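Sugar-binding transcriptional regulator, LacI family (Enterococcus faecalis, PDB 3CS3) probably acts as a sugar-responsive transcription factor that binds regulatory DNA, the crystallised part being its C-terminal periplasmic-binding-protein-like domain. Local coordinates at residues A[243-247]-A[248-252]. Sequence-based numbering, arbitrary orientation.
With SO4 (sulfate ion), chain E.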
loop_
_atom_site.group_PDB
_atom_site.type_symbol
_atom_site.label_atom_id
_atom_site.label_comp_id
_atom_site.label_asym_id
_atom_site.label_seq_id
_atom_site.Cartn_x
_atom_site.Cartn_y
_atom_site.Cartn_z
ATOM N N ILE A 243 6.199 -13.035 18.297
ATOM C CA ILE A 243 7.230 -13.772 17.563
ATOM C C ILE A 243 8.565 -13.797 18.331
ATOM O O ILE A 243 9.254 -14.817 18.345
ATOM C CB ILE A 243 7.362 -13.298 16.056
ATOM C CG1 ILE A 243 8.222 -14.251 15.240
ATOM C CG2 ILE A 243 7.897 -11.889 15.915
ATOM C CD1 ILE A 243 7.475 -15.408 14.720
ATOM N N ILE A 244 8.896 -12.690 18.998
ATOM C CA ILE A 244 10.071 -12.635 19.864
ATOM C C ILE A 244 9.925 -13.618 21.023
ATOM O O ILE A 244 10.759 -14.506 21.178
ATOM C CB ILE A 244 10.343 -11.201 20.396
ATOM C CG1 ILE A 244 10.654 -10.229 19.242
ATOM C CG2 ILE A 244 11.461 -11.198 21.450
ATOM C CD1 ILE A 244 11.753 -10.678 18.279
ATOM N N HIS A 245 8.847 -13.476 21.796
ATOM C CA HIS A 245 8.567 -14.340 22.948
ATOM C C HIS A 245 8.531 -15.816 22.569
ATOM O O HIS A 245 9.075 -16.647 23.285
ATOM C CB HIS A 245 7.250 -13.937 23.626
ATOM C CG HIS A 245 7.357 -12.720 24.496
ATOM N ND1 HIS A 245 7.997 -11.566 24.094
ATOM C CD2 HIS A 245 6.884 -12.471 25.738
ATOM C CE1 HIS A 245 7.926 -10.665 25.057
ATOM N NE2 HIS A 245 7.255 -11.189 26.067
ATOM N N LEU A 246 7.924 -16.121 21.425
ATOM C CA LEU A 246 7.793 -17.497 20.945
ATOM C C LEU A 246 9.138 -18.128 20.580
ATOM O O LEU A 246 9.378 -19.300 20.888
ATOM C CB LEU A 246 6.816 -17.563 19.759
ATOM C CG LEU A 246 6.576 -18.852 18.975
ATOM C CD1 LEU A 246 5.968 -19.932 19.848
ATOM C CD2 LEU A 246 5.688 -18.555 17.791
ATOM N N MET A 247 10.016 -17.351 19.948
ATOM C CA MET A 247 11.309 -17.880 19.522
ATOM C C MET A 247 12.340 -17.900 20.649
ATOM O O MET A 247 13.385 -18.541 20.529
ATOM C CB MET A 247 11.817 -17.184 18.249
ATOM C CG MET A 247 12.710 -15.964 18.410
ATOM S SD MET A 247 12.943 -15.100 16.828
ATOM C CE MET A 247 12.579 -16.399 15.654
ATOM N N ARG A 248 12.022 -17.211 21.744
ATOM C CA ARG A 248 12.838 -17.207 22.959
ATOM C C ARG A 248 12.315 -18.228 23.970
ATOM O O ARG A 248 12.687 -18.199 25.145
ATOM C CB ARG A 248 12.855 -15.817 23.603
ATOM C CG ARG A 248 13.637 -14.760 22.840
ATOM C CD ARG A 248 13.971 -13.559 23.723
ATOM N NE ARG A 248 12.812 -13.050 24.458
ATOM C CZ ARG A 248 12.820 -11.959 25.222
ATOM N NH1 ARG A 248 11.712 -11.582 25.847
ATOM N NH2 ARG A 248 13.930 -11.242 25.362
ATOM N N GLY A 249 11.433 -19.115 23.511
ATOM C CA GLY A 249 10.875 -20.187 24.332
ATOM C C GLY A 249 9.837 -19.778 25.357
ATOM O O GLY A 249 9.290 -20.630 26.060
ATOM N N GLU A 250 9.549 -18.480 25.427
ATOM C CA GLU A 250 8.713 -17.912 26.485
ATOM C C GLU A 250 7.215 -18.144 26.279
ATOM O O GLU A 250 6.792 -18.750 25.287
ATOM C CB GLU A 250 9.017 -16.417 26.657
ATOM C CG GLU A 250 10.392 -16.140 27.256
ATOM C CD GLU A 250 10.937 -14.763 26.912
ATOM O OE1 GLU A 250 10.165 -13.909 26.426
ATOM O OE2 GLU A 250 12.148 -14.535 27.131
ATOM N N ALA A 251 6.427 -17.678 27.247
ATOM C CA ALA A 251 4.975 -17.739 27.176
ATOM C C ALA A 251 4.466 -16.663 26.223
ATOM O O ALA A 251 4.612 -15.458 26.473
ATOM C CB ALA A 251 4.359 -17.575 28.561
ATOM N N ALA A 252 3.878 -17.124 25.121
ATOM C CA ALA A 252 3.400 -16.256 24.064
ATOM C C ALA A 252 2.012 -16.713 23.647
ATOM O O ALA A 252 1.851 -17.307 22.589
ATOM C CB ALA A 252 4.356 -16.311 22.883
HETATM S S SO4 E . 2.214 -20.243 25.545
HETATM O O1 SO4 E . 1.032 -20.027 24.717
HETATM O O2 SO4 E . 3.403 -19.761 24.847
HETATM O O3 SO4 E . 2.068 -19.524 26.806
HETATM O O4 SO4 E . 2.351 -21.673 25.809
#
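Arg-248 folds back over Ile-244 and His-245 where helix 232-247 ends in a Schellman motif, at the start of the loop to strand 255-262. Its backbone N makes weak hydrogen bonds to two carbonyls of the last turn, Ile-244 O and His-245 O. The bend at chi3 (-49°) lays the guanidinium beside Ile-244 and His-245: Ile-244 CG2 lies against one face of the guanidinium, off its centre, 3.8 Å from Arg-248 NE, while the Arg-248 and His-245 side chains run side by side, pointing the same way, their planes 44° apart, with Arg-248 NH1 4.0 Å from His-245 CE1. Ile-244 is buried, its side chain also touching Leu-34, Phe-37 and Tyr-39, and the exposed arginine lies against its CG2 branch. Gly-249, the C-prime residue, turns the chain with a positive phi, and its N reaches Leu-246 O in a weak bond of 3.3 Å. Glu-250 N then closes the motif on His-245 O at 2.9 Å, giving that carbonyl a second donor beside Arg-248 N. From here the Glu-250 side chain, with CG anti to its carbonyl carbon (chi1 -70°), crosses above the imidazole; OE1 stands 3.6 Å from both His-245 CG and CD2, and the carboxylate is almost perpendicular to the ring. The same OE1 receives Arg-248 NH1 through its syn lone pair in a 2.9 Å salt bridge, tilted out of the guanidinium plane, which ties the two charged side chains together over one face of His-245. Ala-251 O comes to the ring edge, in plane, near CD2. The Ala-252 methyl points toward the helix, its CB 3.8 Å from His-245 CB and in apolar contact with Leu-246 CB. Ala-252 N donates a nearly straight hydrogen bond, 2.7 Å long, to O2 of a sulfate ion, probably from the crystallisation liquor, which is also hydrogen-bonded to Arg-96 NH2.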